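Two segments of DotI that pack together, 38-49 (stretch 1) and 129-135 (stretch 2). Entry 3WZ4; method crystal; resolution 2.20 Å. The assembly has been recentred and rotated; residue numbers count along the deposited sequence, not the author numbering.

Stretch 1 (38-49) GFFTAEGWDQFL
Stretch 2 (129-135) IGISQFV

Stretch 1 begins with a turn at G38 and F39 (phi/psi -67/-23 and -72/-20), extends through F40 and T41 (-83/173), and becomes helical from A42. Stretch 2 arrives as a strand through I129 and G130, turns a corner at S132 (phi/psi -97/-26), and leaves as a second strand through F134 and V135. Helix and outgoing strand point roughly the same way, 29° apart, with axes 7.5 Å apart at closest approach.

A single beta bridge joins F40 (-107/151) to I131 (-84/125), CA to CA 4.4 Å. I131 uses both backbone polar groups here: its N donates to F39 O (2.8 Å, 161°), and its O accepts from T41 N (3.0 Å, 171°). I131 O also receives a CA-H...O contact from G44 CA at 3.2 Å, nearly linear at 172°. Glycine suits this place because an ideal CB on G44 would lie 1.7 Å from I131 O. G130 is similarly confined: its ideal CB would clash with T41 CG2 at 2.8 Å.

T41 (chi1 p) is the N-cap; its OG1 accepts from G44 N at 3.1 Å, satisfying an amide that the first helical turn leaves without a backbone partner. E43 (p, m) brings its carboxylate to the corner, where S132 OG (chi1 m) donates to E43 OE2 at 2.6 Å.

One turn on, Q47 (chi1 t, chi2 -96°) reads the backbone of F134 with its amide: OE1 accepts from F134 N (2.8 Å, 158°), while NE2 donates to F134 O (3.0 Å, 170°). Glutamine, carrying donor and acceptor together, satisfies both strand groups.

Beneath these polar links lies an apolar layer. F40 (m, chi2 90°) places CD2 3.7 Å from I131 CB, and I131 CD1 (m, t) lies over one face of its ring. The CA-to-CB bond of F134 (t, chi2 -85°) points toward stretch 1, and its ring receives the edge of F48 (t, 76°) on its face, centroids 5.4 Å apart and planes at 79°. The two stretches together bury 530 Å², both sides summed.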

# COMPACT_ATOMS: atom_id res chain seq x y z
N GLY A 38 9.03 -4.31 -3.51
CA GLY A 38 10.04 -3.28 -3.46
C GLY A 38 9.64 -2.06 -2.65
O GLY A 38 10.50 -1.32 -2.17
N PHE A 39 8.33 -1.85 -2.50
CA PHE A 39 7.82 -0.75 -1.70
C PHE A 39 8.05 -0.99 -0.22
O PHE A 39 8.01 -0.05 0.58
CB PHE A 39 6.32 -0.56 -1.94
CG PHE A 39 5.97 -0.01 -3.29
CD1 PHE A 39 6.43 1.23 -3.70
CD2 PHE A 39 5.16 -0.72 -4.15
CE1 PHE A 39 6.11 1.74 -4.94
CE2 PHE A 39 4.82 -0.22 -5.40
CZ PHE A 39 5.30 1.01 -5.79
N PHE A 40 8.27 -2.24 0.16
CA PHE A 40 8.26 -2.63 1.56
C PHE A 40 9.64 -2.92 2.14
O PHE A 40 10.55 -3.33 1.43
CB PHE A 40 7.35 -3.84 1.77
CG PHE A 40 5.90 -3.57 1.49
CD1 PHE A 40 5.38 -3.77 0.23
CD2 PHE A 40 5.06 -3.12 2.50
CE1 PHE A 40 4.05 -3.52 -0.03
CE2 PHE A 40 3.73 -2.87 2.25
CZ PHE A 40 3.22 -3.07 0.98
N THR A 41 9.78 -2.69 3.44
CA THR A 41 10.97 -3.10 4.17
C THR A 41 10.83 -4.56 4.54
O THR A 41 9.77 -5.16 4.35
CB THR A 41 11.15 -2.27 5.46
OG1 THR A 41 10.09 -2.59 6.38
CG2 THR A 41 11.13 -0.78 5.16
N ALA A 42 11.89 -5.14 5.09
CA ALA A 42 11.88 -6.53 5.51
C ALA A 42 10.66 -6.84 6.37
O ALA A 42 9.87 -7.73 6.04
CB ALA A 42 13.17 -6.88 6.26
N GLU A 43 10.50 -6.10 7.46
CA GLU A 43 9.38 -6.34 8.37
C GLU A 43 8.05 -5.88 7.78
O GLU A 43 6.99 -6.42 8.11
CB GLU A 43 9.63 -5.67 9.73
CG GLU A 43 9.59 -4.15 9.70
CD GLU A 43 10.87 -3.53 9.17
OE1 GLU A 43 11.83 -4.30 8.87
OE2 GLU A 43 10.93 -2.29 9.04
N GLY A 44 8.10 -4.89 6.90
CA GLY A 44 6.89 -4.39 6.26
C GLY A 44 6.29 -5.42 5.33
O GLY A 44 5.07 -5.58 5.26
N TRP A 45 7.15 -6.13 4.61
CA TRP A 45 6.71 -7.16 3.67
C TRP A 45 6.06 -8.33 4.39
O TRP A 45 5.06 -8.87 3.93
CB TRP A 45 7.90 -7.63 2.82
CG TRP A 45 7.55 -8.64 1.76
CD1 TRP A 45 8.06 -9.90 1.62
CD2 TRP A 45 6.63 -8.46 0.67
NE1 TRP A 45 7.51 -10.52 0.53
CE2 TRP A 45 6.63 -9.65 -0.07
CE3 TRP A 45 5.81 -7.41 0.27
CZ2 TRP A 45 5.83 -9.82 -1.20
CZ3 TRP A 45 5.02 -7.58 -0.86
CH2 TRP A 45 5.04 -8.78 -1.58
N ASP A 46 6.61 -8.70 5.54
CA ASP A 46 6.03 -9.77 6.35
C ASP A 46 4.63 -9.39 6.84
O ASP A 46 3.71 -10.20 6.77
CB ASP A 46 6.93 -10.09 7.54
CG ASP A 46 8.21 -10.80 7.13
OD1 ASP A 46 8.25 -11.37 6.02
OD2 ASP A 46 9.18 -10.79 7.92
N GLN A 47 4.50 -8.17 7.33
CA GLN A 47 3.22 -7.69 7.85
C GLN A 47 2.19 -7.54 6.74
O GLN A 47 1.02 -7.89 6.91
CB GLN A 47 3.41 -6.36 8.59
CG GLN A 47 2.16 -5.81 9.25
CD GLN A 47 1.44 -4.80 8.38
OE1 GLN A 47 2.06 -4.09 7.59
NE2 GLN A 47 0.12 -4.73 8.52
N PHE A 48 2.63 -7.03 5.59
CA PHE A 48 1.74 -6.87 4.45
C PHE A 48 1.25 -8.23 3.95
O PHE A 48 0.07 -8.39 3.64
CB PHE A 48 2.45 -6.11 3.32
CG PHE A 48 1.62 -5.94 2.08
CD1 PHE A 48 0.60 -5.01 2.04
CD2 PHE A 48 1.88 -6.70 0.95
CE1 PHE A 48 -0.16 -4.85 0.89
CE2 PHE A 48 1.12 -6.55 -0.19
CZ PHE A 48 0.10 -5.62 -0.22
N LEU A 49 2.16 -9.20 3.87
CA LEU A 49 1.78 -10.55 3.47
C LEU A 49 0.81 -11.17 4.47
O LEU A 49 -0.15 -11.84 4.09
CB LEU A 49 3.02 -11.44 3.32
CG LEU A 49 3.85 -11.23 2.05
CD1 LEU A 49 5.07 -12.13 2.05
CD2 LEU A 49 3.00 -11.49 0.81
N ILE A 129 13.66 4.42 0.83
CA ILE A 129 12.60 4.32 1.82
C ILE A 129 11.75 3.09 1.54
O ILE A 129 11.70 2.61 0.41
CB ILE A 129 11.69 5.57 1.82
CG1 ILE A 129 11.17 5.85 0.41
CG2 ILE A 129 12.43 6.78 2.38
CD1 ILE A 129 10.14 6.96 0.35
N GLY A 130 11.08 2.60 2.58
CA GLY A 130 10.18 1.46 2.45
C GLY A 130 9.09 1.48 3.50
O GLY A 130 9.22 2.13 4.54
N ILE A 131 8.00 0.78 3.22
CA ILE A 131 6.88 0.69 4.15
C ILE A 131 7.12 -0.38 5.20
O ILE A 131 7.39 -1.54 4.87
CB ILE A 131 5.57 0.39 3.41
CG1 ILE A 131 5.22 1.55 2.47
CG2 ILE A 131 4.44 0.14 4.40
CD1 ILE A 131 4.11 1.23 1.49
N SER A 132 7.04 0.00 6.48
CA SER A 132 7.20 -0.94 7.58
C SER A 132 5.86 -1.43 8.12
O SER A 132 5.76 -2.52 8.68
CB SER A 132 8.01 -0.31 8.72
OG SER A 132 9.39 -0.25 8.38
N GLN A 133 4.82 -0.62 7.94
CA GLN A 133 3.48 -1.02 8.35
C GLN A 133 2.44 -0.49 7.38
O GLN A 133 2.48 0.67 6.98
CB GLN A 133 3.17 -0.54 9.77
CG GLN A 133 1.85 -1.08 10.31
CD GLN A 133 1.55 -0.63 11.72
OE1 GLN A 133 1.62 0.56 12.03
NE2 GLN A 133 1.22 -1.57 12.59
N PHE A 134 1.52 -1.36 7.01
CA PHE A 134 0.47 -1.03 6.06
C PHE A 134 -0.88 -1.37 6.70
O PHE A 134 -1.21 -2.54 6.89
CB PHE A 134 0.66 -1.84 4.78
CG PHE A 134 -0.13 -1.33 3.61
CD1 PHE A 134 -1.45 -1.71 3.42
CD2 PHE A 134 0.46 -0.49 2.68
CE1 PHE A 134 -2.17 -1.26 2.34
CE2 PHE A 134 -0.27 -0.03 1.59
CZ PHE A 134 -1.58 -0.41 1.42
N VAL A 135 -1.64 -0.34 7.06
CA VAL A 135 -2.91 -0.56 7.74
C VAL A 135 -4.08 0.00 6.94
O VAL A 135 -4.06 1.16 6.51
CB VAL A 135 -2.91 0.04 9.15
CG1 VAL A 135 -4.28 -0.08 9.78
CG2 VAL A 135 -1.85 -0.65 10.01